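Local coordinates for envelope protein (White spot syndrome virus, PDB 7DDA) that forms part of the viral envelope and, through this C-terminal domain, binds sulphate at sites held responsible for heparin binding, probably helping the virus attach to host cells, at residues S28-A33 against F166-T171; T34-A39 against E48-A53; D78-Y83 against N104-Y109; L112-A117 against N135-I140. One frame throughout, in Å; residues are numbered along the deposited sequence.

Contact 1. Residues S28-A33 against F166-T171; sequences SDSKTA and FLNCWT
Lys-31 and Cys-169 face each other as an antiparallel hydrogen-bonded pair, and the backbone ladder around them carries most of this contact. Lys-31 N gives to Cys-169 O at 2.7 Å, Cys-169 N returns the bond to Lys-31 O, and Ala-33 and Leu-167 repeat the exchange two residues on, past the non-hydrogen-bonded pair Thr-32 and Asn-168. Beyond the strand end, Thr-171 N donates to Asp-29 O at 3.2 Å.

One side chain joins this polar scheme. Asn-168 has CG anti to the backbone N (chi1 -175°), and from there its amide brings ND2 to within 3.3 Å of Lys-31 O. The oxygen lies in the amide plane, while the donor stands above the carbonyl plane. That oxygen is therefore gripped by two N-H groups, one from the backbone and one from the side chain.

Side-chain packing is slighter. Thr-32 CG2 lies 3.3 Å from the amide nitrogen ND2 of Asn-168, the two side chains crossing obliquely on the face they share with Ser-30 and Trp-170. Leu-167 and Cys-169 occupy the other face, against Phe-80, and Cys-169 is disulfide-bonded to Cys-111. The pairing lies at the centre of one four-stranded antiparallel sheet, which packs on a second as in a beta-sandwich.

Contact 2. Residues T34-A39 against E48-A53; sequences TVIVKA and EVYNLA
Ile-36 and Tyr-50 run side by side, CD1 of the isoleucine 4.1 Å from Tyr-50 CD2, with Leu-52 beyond. Both are buried, for the third subunit of the assembly seals this face: Tyr-50 OH bonds to its Phe-166 O, and Glu-48 OE1 forms a salt bridge with its Arg-114.

The strands form a beta hairpin, 30-40 turning back into strand 46-52, which is outermost in this chain's sheet. Its ladder is tight in the middle: Ile-36 N to Tyr-50 O is 2.8 Å, with an N-H...O angle of 171°. Toward the turn it slackens, Glu-48 N making only a weak bond to Lys-38 O at 3.3 Å, and Lys-38 NZ has a long, weak ion pair with Asp-47.

On the other face Val-35 and the exposed Val-49 meet through their CG1 methyls, 3.6 Å apart. Both methyls stand anti to their own backbone N, chi1 being -173° in Val-35, and the side chains cross at a slant. Val-35 CG1 also touches Asn-51 OD1 at 3.4 Å, while Ile-82 of the opposing sheet packs on Val-35, Val-37 and Val-49.

Contact 3. Residues D78-Y83 against N104-Y109; sequences DSFHIY and NKKAGY
An Asx turn followed by a type II beta turn shapes the loop that meets the start of strand 80-89, where Ser-79 is clasped between Lys-105 and Lys-106. Lys-105 N donates to Ser-79 O at 2.8 Å. From Lys-106, CG lies 3.3 Å from Ser-79 OG; a bend at chi3 turns CE and one at chi4 turns NZ to the same hydroxyl, in a weak bond. Ser-79 CB in turn lies over one face of the Phe-80 ring, toward its rim.

Within the loop, Asn-104 OD1 accepts from Lys-106 N at 2.8 Å, closing the Asx turn, while its ND2 gives to Tyr-109 O from above that carbonyl's plane and to Ile-140 O. The loop, whose second half is the type II turn from Lys-106 to Tyr-109, links strand 95-104 of one sheet to strand 110-120 of the other. Lys-106 CE sits 3.3 Å above the centre of the Tyr-109 ring. On the exposed side, Lys-105 CG approaches His-81 CB at 4.3 Å; a sulfate ion, probably from the crystallisation liquor, is modelled doubtfully close to the histidine.

Contact 4. Residues L112-A117 against N135-I140; sequences LCRIFA and NNRDEI. With SO4 (sulfate ion), chain B.
Arg-114 lays its guanidinium beneath Arg-137, whose CB stands 4.0 Å above one face of the group, displaced toward the rim. A bend at chi2 (-69°) folds the Arg-114 chain, and its head takes several partners: NH1 donates to Cys-113 O at 2.7 Å, NH2 makes a weak bond to Arg-137 O, and NE pairs with Glu-48 of the second subunit.

Earlier in the strand, Leu-112 CD2 rests 3.3 Å from Asp-138 O. One residue beyond Arg-114, Ile-115 and Asn-135 meet tip to tip, CD1 lying 3.9 Å from ND2.

Water bridges much of the gap between Cys-113 to Ile-115 and the loop after strand 131-135. Water 1 joins Cys-113 O to Asn-135 OD1. Water 2 accepts from Cys-113 N and Arg-114 NH1, at the guanidinium edge, and can donate to Asn-136 O and Asp-138 O, though acceptors outnumber its protons. Water 3 takes the N-H of Ile-115 at 2.9 Å and, weakly, that of Asn-135 ND2. An Asx turn shapes the loop, Asn-136 OD1 accepting from Asp-138 N; Asn-136 ND2 approaches a sulfate ion, probably from the crystallisation liquor, too closely for the detail to be trusted.

The two arginines are like charges, NE of Arg-114 and NH1 of Arg-137 being 4.3 Å apart. Salt bridges to Glu-48 and Glu-120 of the second subunit probably offset that repulsion, so the charge balance here appears to depend on trimer assembly.

From the N terminus, strand 30-40 opens contact 1, which closes only at the last strand and so encloses the other three. Contact 2 closes first, as a short hairpin onto strand 46-52. Contact 3 then spans the hairpin of strands 80-89 and 95-104, and contact 4 follows it in series, joining strand 110-120 to the loop after 131-135; none of the loops cross. Contacts 1 and 2 share strand 30-40, and contact 4 reaches the same sheet through strand 110-120. Contacts 2 and 3 meet across the two sheets, while contacts 3 and 4 touch at their loops. Contacts 1, 2 and 4 also face neighbouring subunits.

Contact 1. Residues S28-A33 against F166-T171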
loop_
_atom_site.group_PDB
_atom_site.type_symbol
_atom_site.label_atom_id
_atom_site.label_comp_id
_atom_site.label_asym_id
_atom_site.label_seq_id
_atom_site.Cartn_x
_atom_site.Cartn_y
_atom_site.Cartn_z
ATOM N N SER A 28 -14.796 4.577 -25.382
ATOM C CA SER A 28 -15.677 3.644 -24.688
ATOM C C SER A 28 -15.070 3.101 -23.392
ATOM O O SER A 28 -14.620 3.863 -22.537
ATOM C CB SER A 28 -16.055 2.471 -25.604
ATOM O OG SER A 28 -16.913 2.881 -26.654
ATOM N N ASP A 29 -15.033 1.771 -23.300
ATOM C CA ASP A 29 -14.904 1.057 -22.034
ATOM C C ASP A 29 -13.595 1.384 -21.313
ATOM O O ASP A 29 -12.566 1.662 -21.935
ATOM C CB ASP A 29 -15.017 -0.449 -22.295
ATOM C CG ASP A 29 -14.869 -1.279 -21.036
ATOM O OD1 ASP A 29 -15.816 -1.318 -20.217
ATOM O OD2 ASP A 29 -13.810 -1.923 -20.886
ATOM N N SER A 30 -13.650 1.345 -19.976
ATOM C CA SER A 30 -12.516 1.646 -19.107
ATOM C C SER A 30 -12.477 0.658 -17.945
ATOM O O SER A 30 -13.522 0.282 -17.408
ATOM C CB SER A 30 -12.593 3.085 -18.579
ATOM O OG SER A 30 -11.542 3.342 -17.664
ATOM N N LYS A 31 -11.273 0.233 -17.558
ATOM C CA LYS A 31 -11.110 -0.818 -16.560
ATOM C C LYS A 31 -9.874 -0.552 -15.705
ATOM O O LYS A 31 -8.896 0.055 -16.159
ATOM C CB LYS A 31 -10.982 -2.206 -17.215
ATOM C CG LYS A 31 -12.156 -2.623 -18.074
ATOM C CD LYS A 31 -13.002 -3.686 -17.401
ATOM C CE LYS A 31 -13.779 -4.484 -18.435
ATOM N NZ LYS A 31 -14.973 -5.134 -17.844
ATOM N N THR A 32 -9.932 -1.011 -14.454
ATOM C CA THR A 32 -8.787 -0.979 -13.558
ATOM C C THR A 32 -8.638 -2.322 -12.849
ATOM O O THR A 32 -9.617 -3.037 -12.611
ATOM C CB THR A 32 -8.867 0.145 -12.503
ATOM O OG1 THR A 32 -10.072 0.012 -11.739
ATOM C CG2 THR A 32 -8.812 1.528 -13.123
ATOM N N ALA A 33 -7.388 -2.667 -12.537
ATOM C CA ALA A 33 -7.079 -3.885 -11.803
ATOM C C ALA A 33 -5.858 -3.644 -10.925
ATOM O O ALA A 33 -4.995 -2.813 -11.235
ATOM C CB ALA A 33 -6.833 -5.073 -12.736
ATOM N N PHE A 166 -0.832 -1.233 -10.184
ATOM C CA PHE A 166 -2.108 -0.517 -10.253
ATOM C C PHE A 166 -2.377 -0.176 -11.712
ATOM O O PHE A 166 -1.804 0.774 -12.255
ATOM C CB PHE A 166 -2.089 0.717 -9.364
ATOM C CG PHE A 166 -1.690 0.417 -7.940
ATOM C CD1 PHE A 166 -2.536 -0.301 -7.110
ATOM C CD2 PHE A 166 -0.458 0.814 -7.446
ATOM C CE1 PHE A 166 -2.182 -0.583 -5.806
ATOM C CE2 PHE A 166 -0.100 0.531 -6.150
ATOM C CZ PHE A 166 -0.964 -0.163 -5.322
ATOM N N LEU A 167 -3.273 -0.947 -12.330
ATOM C CA LEU A 167 -3.480 -0.934 -13.772
ATOM C C LEU A 167 -4.737 -0.153 -14.143
ATOM O O LEU A 167 -5.807 -0.362 -13.561
ATOM C CB LEU A 167 -3.551 -2.371 -14.282
ATOM C CG LEU A 167 -2.167 -3.019 -14.265
ATOM C CD1 LEU A 167 -2.289 -4.519 -14.204
ATOM C CD2 LEU A 167 -1.390 -2.627 -15.517
ATOM N N ASN A 168 -4.596 0.753 -15.106
ATOM C CA ASN A 168 -5.707 1.555 -15.602
ATOM C C ASN A 168 -5.725 1.461 -17.121
ATOM O O ASN A 168 -4.864 2.038 -17.789
ATOM C CB ASN A 168 -5.595 3.007 -15.138
ATOM C CG ASN A 168 -6.805 3.832 -15.529
ATOM O OD1 ASN A 168 -6.736 5.058 -15.604
ATOM N ND2 ASN A 168 -7.913 3.154 -15.826
ATOM N N CYS A 169 -6.708 0.746 -17.659
ATOM C CA CYS A 169 -6.769 0.424 -19.075
ATOM C C CYS A 169 -8.065 0.927 -19.706
ATOM O O CYS A 169 -9.110 1.005 -19.052
ATOM C CB CYS A 169 -6.645 -1.083 -19.283
ATOM S SG CYS A 169 -5.165 -1.757 -18.545
ATOM N N TRP A 170 -7.991 1.245 -20.999
ATOM C CA TRP A 170 -9.131 1.782 -21.728
ATOM C C TRP A 170 -9.010 1.422 -23.205
ATOM O O TRP A 170 -7.951 1.009 -23.675
ATOM C CB TRP A 170 -9.222 3.295 -21.545
ATOM C CG TRP A 170 -8.068 4.010 -22.131
ATOM C CD1 TRP A 170 -7.960 4.468 -23.403
ATOM C CD2 TRP A 170 -6.840 4.353 -21.472
ATOM N NE1 TRP A 170 -6.737 5.076 -23.587
ATOM C CE2 TRP A 170 -6.032 5.018 -22.415
ATOM C CE3 TRP A 170 -6.343 4.159 -20.181
ATOM C CZ2 TRP A 170 -4.759 5.498 -22.105
ATOM C CZ3 TRP A 170 -5.079 4.636 -19.880
ATOM C CH2 TRP A 170 -4.304 5.298 -20.837
ATOM N N THR A 171 -10.113 1.587 -23.933
ATOM C CA THR A 171 -10.146 1.337 -25.377
ATOM C C THR A 171 -10.218 2.645 -26.155
ATOM O O THR A 171 -10.531 3.691 -25.586
ATOM C CB THR A 171 -11.338 0.478 -25.773
ATOM O OG1 THR A 171 -12.536 1.143 -25.370
ATOM C CG2 THR A 171 -11.268 -0.862 -25.098
#

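Contact 2. Residues T34-A39 against E48-A53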
loop_
_atom_site.group_PDB
_atom_site.type_symbol
_atom_site.label_atom_id
_atom_site.label_comp_id
_atom_site.label_asym_id
_atom_site.label_seq_id
_atom_site.Cartn_x
_atom_site.Cartn_y
_atom_site.Cartn_z
ATOM N N THR A 34 -5.807 -4.378 -9.821
ATOM C CA THR A 34 -4.664 -4.418 -8.922
ATOM C C THR A 34 -4.131 -5.840 -8.916
ATOM O O THR A 34 -4.890 -6.785 -8.677
ATOM C CB THR A 34 -5.058 -4.001 -7.496
ATOM O OG1 THR A 34 -5.575 -2.665 -7.517
ATOM C CG2 THR A 34 -3.863 -4.091 -6.548
ATOM N N VAL A 35 -2.839 -5.996 -9.184
ATOM C CA VAL A 35 -2.204 -7.307 -9.212
ATOM C C VAL A 35 -1.044 -7.289 -8.219
ATOM O O VAL A 35 -0.147 -6.438 -8.312
ATOM C CB VAL A 35 -1.743 -7.679 -10.637
ATOM C CG1 VAL A 35 -1.230 -9.109 -10.692
ATOM C CG2 VAL A 35 -2.890 -7.494 -11.619
ATOM N N ILE A 36 -1.070 -8.220 -7.266
ATOM C CA ILE A 36 -0.078 -8.311 -6.197
ATOM C C ILE A 36 0.834 -9.488 -6.507
ATOM O O ILE A 36 0.381 -10.637 -6.576
ATOM C CB ILE A 36 -0.745 -8.470 -4.821
ATOM C CG1 ILE A 36 -1.779 -7.365 -4.587
ATOM C CG2 ILE A 36 0.288 -8.442 -3.698
ATOM C CD1 ILE A 36 -2.509 -7.490 -3.240
ATOM N N VAL A 37 2.111 -9.205 -6.723
ATOM C CA VAL A 37 3.085 -10.210 -7.129
ATOM C C VAL A 37 4.044 -10.428 -5.971
ATOM O O VAL A 37 4.615 -9.461 -5.443
ATOM C CB VAL A 37 3.854 -9.786 -8.393
ATOM C CG1 VAL A 37 5.004 -10.765 -8.678
ATOM C CG2 VAL A 37 2.914 -9.656 -9.582
ATOM N N LYS A 38 4.215 -11.696 -5.582
ATOM C CA LYS A 38 5.213 -12.113 -4.609
ATOM C C LYS A 38 6.404 -12.737 -5.337
ATOM O O LYS A 38 6.242 -13.723 -6.070
ATOM C CB LYS A 38 4.615 -13.101 -3.608
ATOM C CG LYS A 38 5.661 -13.682 -2.668
ATOM C CD LYS A 38 5.060 -14.148 -1.352
ATOM C CE LYS A 38 4.607 -15.580 -1.407
ATOM N NZ LYS A 38 5.761 -16.487 -1.215
ATOM N N ALA A 39 7.595 -12.175 -5.126
ATOM C CA ALA A 39 8.815 -12.663 -5.752
ATOM C C ALA A 39 9.891 -12.894 -4.696
ATOM O O ALA A 39 9.898 -12.258 -3.642
ATOM C CB ALA A 39 9.333 -11.681 -6.804
ATOM N N GLU A 48 4.004 -16.005 -6.916
ATOM C CA GLU A 48 2.554 -15.915 -6.974
ATOM C C GLU A 48 2.150 -14.625 -7.679
ATOM O O GLU A 48 2.777 -13.579 -7.480
ATOM C CB GLU A 48 1.933 -15.962 -5.565
ATOM C CG GLU A 48 0.432 -15.774 -5.575
ATOM C CD GLU A 48 -0.185 -15.789 -4.201
ATOM O OE1 GLU A 48 -0.075 -14.793 -3.469
ATOM O OE2 GLU A 48 -0.811 -16.799 -3.855
ATOM N N VAL A 49 1.101 -14.720 -8.497
ATOM C CA VAL A 49 0.466 -13.589 -9.162
ATOM C C VAL A 49 -0.985 -13.559 -8.700
ATOM O O VAL A 49 -1.788 -14.401 -9.104
ATOM C CB VAL A 49 0.565 -13.693 -10.690
ATOM C CG1 VAL A 49 -0.093 -12.490 -11.359
ATOM C CG2 VAL A 49 2.020 -13.802 -11.101
ATOM N N TYR A 50 -1.325 -12.588 -7.859
ATOM C CA TYR A 50 -2.601 -12.541 -7.155
ATOM C C TYR A 50 -3.421 -11.389 -7.720
ATOM O O TYR A 50 -3.042 -10.225 -7.572
ATOM C CB TYR A 50 -2.334 -12.381 -5.661
ATOM C CG TYR A 50 -3.522 -12.385 -4.731
ATOM C CD1 TYR A 50 -4.066 -13.574 -4.275
ATOM C CD2 TYR A 50 -4.059 -11.189 -4.255
ATOM C CE1 TYR A 50 -5.124 -13.575 -3.391
ATOM C CE2 TYR A 50 -5.117 -11.186 -3.382
ATOM C CZ TYR A 50 -5.649 -12.383 -2.951
ATOM O OH TYR A 50 -6.706 -12.379 -2.070
ATOM N N ASN A 51 -4.531 -11.704 -8.379
ATOM C CA ASN A 51 -5.324 -10.708 -9.094
ATOM C C ASN A 51 -6.502 -10.244 -8.248
ATOM O O ASN A 51 -7.228 -11.067 -7.683
ATOM C CB ASN A 51 -5.820 -11.268 -10.431
ATOM C CG ASN A 51 -4.689 -11.877 -11.266
ATOM O OD1 ASN A 51 -3.777 -11.171 -11.692
ATOM N ND2 ASN A 51 -4.739 -13.190 -11.487
ATOM N N LEU A 52 -6.686 -8.925 -8.163
ATOM C CA LEU A 52 -7.839 -8.321 -7.495
ATOM C C LEU A 52 -8.878 -7.958 -8.556
ATOM O O LEU A 52 -8.673 -7.030 -9.347
ATOM C CB LEU A 52 -7.427 -7.094 -6.688
ATOM C CG LEU A 52 -7.087 -7.328 -5.215
ATOM C CD1 LEU A 52 -6.220 -8.549 -5.072
ATOM C CD2 LEU A 52 -6.410 -6.113 -4.584
ATOM N N ALA A 53 -9.991 -8.690 -8.560
ATOM C CA ALA A 53 -11.024 -8.594 -9.593
ATOM C C ALA A 53 -10.467 -9.030 -10.948
ATOM O O ALA A 53 -10.646 -10.182 -11.359
ATOM C CB ALA A 53 -11.608 -7.170 -9.666
#

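Contact 3. Residues D78-Y83 against N104-Y109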
loop_
_atom_site.group_PDB
_atom_site.type_symbol
_atom_site.label_atom_id
_atom_site.label_comp_id
_atom_site.label_asym_id
_atom_site.label_seq_id
_atom_site.Cartn_x
_atom_site.Cartn_y
_atom_site.Cartn_z
ATOM N N ASP A 78 -5.449 -13.566 -17.549
ATOM C CA ASP A 78 -5.065 -13.632 -18.952
ATOM C C ASP A 78 -4.909 -12.255 -19.577
ATOM O O ASP A 78 -4.438 -12.160 -20.714
ATOM C CB ASP A 78 -6.106 -14.421 -19.758
ATOM C CG ASP A 78 -6.187 -15.868 -19.343
ATOM O OD1 ASP A 78 -5.230 -16.352 -18.702
ATOM O OD2 ASP A 78 -7.213 -16.516 -19.653
ATOM N N SER A 79 -5.309 -11.197 -18.873
ATOM C CA SER A 79 -5.174 -9.848 -19.399
ATOM C C SER A 79 -3.746 -9.321 -19.311
ATOM O O SER A 79 -3.391 -8.399 -20.054
ATOM C CB SER A 79 -6.114 -8.898 -18.657
ATOM O OG SER A 79 -7.453 -9.062 -19.081
ATOM N N PHE A 80 -2.928 -9.879 -18.425
ATOM C CA PHE A 80 -1.581 -9.387 -18.203
ATOM C C PHE A 80 -0.658 -10.573 -18.027
ATOM O O PHE A 80 -1.088 -11.655 -17.623
ATOM C CB PHE A 80 -1.520 -8.475 -16.980
ATOM C CG PHE A 80 -2.496 -7.358 -17.041
ATOM C CD1 PHE A 80 -2.323 -6.320 -17.955
ATOM C CD2 PHE A 80 -3.631 -7.365 -16.234
ATOM C CE1 PHE A 80 -3.249 -5.278 -18.038
ATOM C CE2 PHE A 80 -4.560 -6.336 -16.309
ATOM C CZ PHE A 80 -4.370 -5.289 -17.213
ATOM N N HIS A 81 0.609 -10.369 -18.363
ATOM C CA HIS A 81 1.648 -11.356 -18.112
ATOM C C HIS A 81 2.793 -10.657 -17.390
ATOM O O HIS A 81 3.298 -9.637 -17.866
ATOM C CB HIS A 81 2.124 -12.016 -19.426
ATOM C CG HIS A 81 3.163 -13.081 -19.228
ATOM N ND1 HIS A 81 4.116 -13.381 -20.180
ATOM C CD2 HIS A 81 3.408 -13.905 -18.180
ATOM C CE1 HIS A 81 4.900 -14.346 -19.729
ATOM N NE2 HIS A 81 4.491 -14.681 -18.517
ATOM N N ILE A 82 3.188 -11.191 -16.237
ATOM C CA ILE A 82 4.227 -10.600 -15.398
ATOM C C ILE A 82 5.344 -11.622 -15.236
ATOM O O ILE A 82 5.084 -12.796 -14.945
ATOM C CB ILE A 82 3.672 -10.165 -14.029
ATOM C CG1 ILE A 82 2.473 -9.233 -14.224
ATOM C CG2 ILE A 82 4.765 -9.494 -13.193
ATOM C CD1 ILE A 82 1.529 -9.187 -13.029
ATOM N N TYR A 83 6.581 -11.180 -15.420
ATOM C CA TYR A 83 7.683 -12.123 -15.529
ATOM C C TYR A 83 8.948 -11.460 -15.021
ATOM O O TYR A 83 9.120 -10.237 -15.128
ATOM C CB TYR A 83 7.896 -12.606 -16.982
ATOM C CG TYR A 83 7.694 -11.494 -17.987
ATOM C CD1 TYR A 83 8.747 -10.684 -18.365
ATOM C CD2 TYR A 83 6.428 -11.222 -18.511
ATOM C CE1 TYR A 83 8.562 -9.652 -19.264
ATOM C CE2 TYR A 83 6.230 -10.183 -19.402
ATOM C CZ TYR A 83 7.302 -9.407 -19.773
ATOM O OH TYR A 83 7.128 -8.376 -20.659
ATOM N N ASN A 104 0.928 -5.935 -21.447
ATOM C CA ASN A 104 -0.492 -5.778 -21.721
ATOM C C ASN A 104 -0.922 -6.843 -22.728
ATOM O O ASN A 104 -0.411 -6.897 -23.850
ATOM C CB ASN A 104 -0.755 -4.362 -22.242
ATOM C CG ASN A 104 -2.223 -4.114 -22.624
ATOM O OD1 ASN A 104 -3.103 -4.971 -22.450
ATOM N ND2 ASN A 104 -2.486 -2.919 -23.140
ATOM N N LYS A 105 -1.839 -7.714 -22.319
ATOM C CA LYS A 105 -2.367 -8.757 -23.187
ATOM C C LYS A 105 -3.841 -8.552 -23.516
ATOM O O LYS A 105 -4.503 -9.488 -23.966
ATOM C CB LYS A 105 -2.167 -10.125 -22.543
ATOM C CG LYS A 105 -0.725 -10.440 -22.263
ATOM C CD LYS A 105 -0.014 -10.731 -23.553
ATOM C CE LYS A 105 0.211 -12.204 -23.682
ATOM N NZ LYS A 105 0.799 -12.544 -24.995
ATOM N N LYS A 106 -4.372 -7.351 -23.294
ATOM C CA LYS A 106 -5.790 -7.076 -23.494
ATOM C C LYS A 106 -6.006 -6.558 -24.908
ATOM O O LYS A 106 -5.627 -5.421 -25.225
ATOM C CB LYS A 106 -6.294 -6.055 -22.480
ATOM C CG LYS A 106 -6.680 -6.635 -21.170
ATOM C CD LYS A 106 -7.338 -5.585 -20.310
ATOM C CE LYS A 106 -8.814 -5.493 -20.636
ATOM N NZ LYS A 106 -9.450 -6.833 -20.561
ATOM N N ALA A 107 -6.633 -7.373 -25.752
ATOM C CA ALA A 107 -6.926 -6.930 -27.108
ATOM C C ALA A 107 -7.805 -5.686 -27.071
ATOM O O ALA A 107 -8.829 -5.655 -26.385
ATOM C CB ALA A 107 -7.597 -8.049 -27.895
ATOM N N GLY A 108 -7.370 -4.641 -27.772
ATOM C CA GLY A 108 -8.080 -3.389 -27.830
ATOM C C GLY A 108 -7.609 -2.328 -26.855
ATOM O O GLY A 108 -7.838 -1.137 -27.103
ATOM N N TYR A 109 -6.943 -2.711 -25.765
ATOM C CA TYR A 109 -6.724 -1.798 -24.649
ATOM C C TYR A 109 -5.329 -1.184 -24.638
ATOM O O TYR A 109 -4.339 -1.825 -25.004
ATOM C CB TYR A 109 -6.970 -2.504 -23.320
ATOM C CG TYR A 109 -8.432 -2.717 -23.007
ATOM C CD1 TYR A 109 -9.142 -3.776 -23.567
ATOM C CD2 TYR A 109 -9.108 -1.852 -22.147
ATOM C CE1 TYR A 109 -10.486 -3.967 -23.269
ATOM C CE2 TYR A 109 -10.445 -2.040 -21.842
ATOM C CZ TYR A 109 -11.128 -3.095 -22.404
ATOM O OH TYR A 109 -12.454 -3.268 -22.093
#

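Contact 4. Residues L112-A117 against N135-I140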
loop_
_atom_site.group_PDB
_atom_site.type_symbol
_atom_site.label_atom_id
_atom_site.label_comp_id
_atom_site.label_asym_id
_atom_site.label_seq_id
_atom_site.Cartn_x
_atom_site.Cartn_y
_atom_site.Cartn_z
ATOM N N LEU A 112 -2.112 2.193 -18.463
ATOM C CA LEU A 112 -1.137 2.793 -17.570
ATOM C C LEU A 112 -0.884 1.851 -16.393
ATOM O O LEU A 112 -1.752 1.054 -16.009
ATOM C CB LEU A 112 -1.622 4.155 -17.082
ATOM C CG LEU A 112 -1.608 5.302 -18.092
ATOM C CD1 LEU A 112 -2.245 6.516 -17.460
ATOM C CD2 LEU A 112 -0.190 5.642 -18.576
ATOM N N CYS A 113 0.322 1.940 -15.832
ATOM C CA CYS A 113 0.720 1.104 -14.706
ATOM C C CYS A 113 1.460 1.955 -13.686
ATOM O O CYS A 113 2.449 2.613 -14.026
ATOM C CB CYS A 113 1.613 -0.050 -15.167
ATOM S SG CYS A 113 1.865 -1.329 -13.927
ATOM N N ARG A 114 0.998 1.933 -12.436
ATOM C CA ARG A 114 1.743 2.499 -11.318
ATOM C C ARG A 114 2.022 1.394 -10.306
ATOM O O ARG A 114 1.252 0.432 -10.199
ATOM C CB ARG A 114 0.983 3.653 -10.657
ATOM C CG ARG A 114 0.683 4.817 -11.581
ATOM C CD ARG A 114 1.949 5.538 -11.946
ATOM N NE ARG A 114 1.735 6.574 -12.957
ATOM C CZ ARG A 114 1.672 6.344 -14.271
ATOM N NH1 ARG A 114 1.776 5.101 -14.742
ATOM N NH2 ARG A 114 1.495 7.356 -15.115
ATOM N N ILE A 115 3.129 1.530 -9.558
ATOM C CA ILE A 115 3.616 0.441 -8.722
ATOM C C ILE A 115 3.897 0.888 -7.293
ATOM O O ILE A 115 4.184 2.054 -7.001
ATOM C CB ILE A 115 4.896 -0.210 -9.277
ATOM C CG1 ILE A 115 6.039 0.782 -9.154
ATOM C CG2 ILE A 115 4.693 -0.753 -10.702
ATOM C CD1 ILE A 115 7.355 0.217 -9.460
ATOM N N PHE A 116 3.838 -0.096 -6.406
ATOM C CA PHE A 116 4.312 -0.007 -5.042
ATOM C C PHE A 116 4.968 -1.345 -4.709
ATOM O O PHE A 116 4.489 -2.404 -5.133
ATOM C CB PHE A 116 3.156 0.304 -4.079
ATOM C CG PHE A 116 3.543 0.202 -2.630
ATOM C CD1 PHE A 116 4.485 1.064 -2.092
ATOM C CD2 PHE A 116 3.019 -0.805 -1.826
ATOM C CE1 PHE A 116 4.867 0.956 -0.766
ATOM C CE2 PHE A 116 3.394 -0.913 -0.498
ATOM C CZ PHE A 116 4.319 -0.029 0.037
ATOM N N ALA A 117 6.063 -1.304 -3.959
ATOM C CA ALA A 117 6.766 -2.529 -3.599
ATOM C C ALA A 117 7.267 -2.445 -2.162
ATOM O O ALA A 117 7.589 -1.363 -1.664
ATOM C CB ALA A 117 7.935 -2.799 -4.549
ATOM N N ASN A 135 11.077 2.231 -14.558
ATOM C CA ASN A 135 9.676 2.454 -14.227
ATOM C C ASN A 135 8.996 3.062 -15.445
ATOM O O ASN A 135 9.228 4.229 -15.756
ATOM C CB ASN A 135 9.554 3.378 -13.023
ATOM C CG ASN A 135 8.159 3.419 -12.473
ATOM O OD1 ASN A 135 7.184 3.295 -13.211
ATOM N ND2 ASN A 135 8.047 3.605 -11.168
ATOM N N ASN A 136 8.129 2.304 -16.103
ATOM C CA ASN A 136 7.413 2.819 -17.269
ATOM C C ASN A 136 6.142 3.539 -16.823
ATOM O O ASN A 136 5.163 2.910 -16.402
ATOM C CB ASN A 136 7.101 1.682 -18.238
ATOM C CG ASN A 136 6.490 2.177 -19.534
ATOM O OD1 ASN A 136 6.055 3.323 -19.630
ATOM N ND2 ASN A 136 6.484 1.325 -20.550
ATOM N N ARG A 137 6.142 4.855 -16.954
ATOM C CA ARG A 137 4.996 5.681 -16.599
ATOM C C ARG A 137 4.096 5.984 -17.784
ATOM O O ARG A 137 3.070 6.650 -17.612
ATOM C CB ARG A 137 5.478 6.998 -15.977
ATOM C CG ARG A 137 6.161 6.773 -14.669
ATOM C CD ARG A 137 7.143 7.847 -14.321
ATOM N NE ARG A 137 7.699 7.602 -12.987
ATOM C CZ ARG A 137 7.000 7.587 -11.851
ATOM N NH1 ARG A 137 5.694 7.863 -11.834
ATOM N NH2 ARG A 137 7.625 7.322 -10.714
ATOM N N ASP A 138 4.451 5.523 -18.975
ATOM C CA ASP A 138 3.752 5.919 -20.182
ATOM C C ASP A 138 2.642 4.940 -20.512
ATOM O O ASP A 138 2.386 3.971 -19.796
ATOM C CB ASP A 138 4.722 6.023 -21.353
ATOM C CG ASP A 138 5.909 6.882 -21.029
ATOM O OD1 ASP A 138 5.698 8.001 -20.500
ATOM O OD2 ASP A 138 7.048 6.431 -21.286
ATOM N N GLU A 139 1.971 5.206 -21.622
ATOM C CA GLU A 139 0.982 4.275 -22.122
ATOM C C GLU A 139 1.660 2.978 -22.553
ATOM O O GLU A 139 2.826 2.964 -22.951
ATOM C CB GLU A 139 0.223 4.909 -23.278
ATOM C CG GLU A 139 -0.565 6.120 -22.843
ATOM C CD GLU A 139 -1.508 6.613 -23.914
ATOM O OE1 GLU A 139 -2.138 7.679 -23.712
ATOM O OE2 GLU A 139 -1.615 5.925 -24.950
ATOM N N ILE A 140 0.932 1.876 -22.430
ATOM C CA ILE A 140 1.444 0.554 -22.754
ATOM C C ILE A 140 0.418 -0.081 -23.669
ATOM O O ILE A 140 -0.671 -0.460 -23.218
ATOM C CB ILE A 140 1.685 -0.319 -21.510
ATOM C CG1 ILE A 140 2.740 0.303 -20.585
ATOM C CG2 ILE A 140 2.149 -1.706 -21.910
ATOM C CD1 ILE A 140 2.808 -0.368 -19.211
HETATM S S SO4 B . 9.694 0.039 -20.218
HETATM O O1 SO4 B . 9.862 1.444 -20.602
HETATM O O2 SO4 B . 8.324 -0.352 -20.400
HETATM O O3 SO4 B . 10.026 -0.028 -18.803
HETATM O O4 SO4 B . 10.595 -0.790 -20.972
HETATM O O HOH W 1 4.640 3.670 -13.131
HETATM O O HOH W 2 2.428 3.388 -17.111
HETATM O O HOH W 3 4.888 3.811 -10.193
#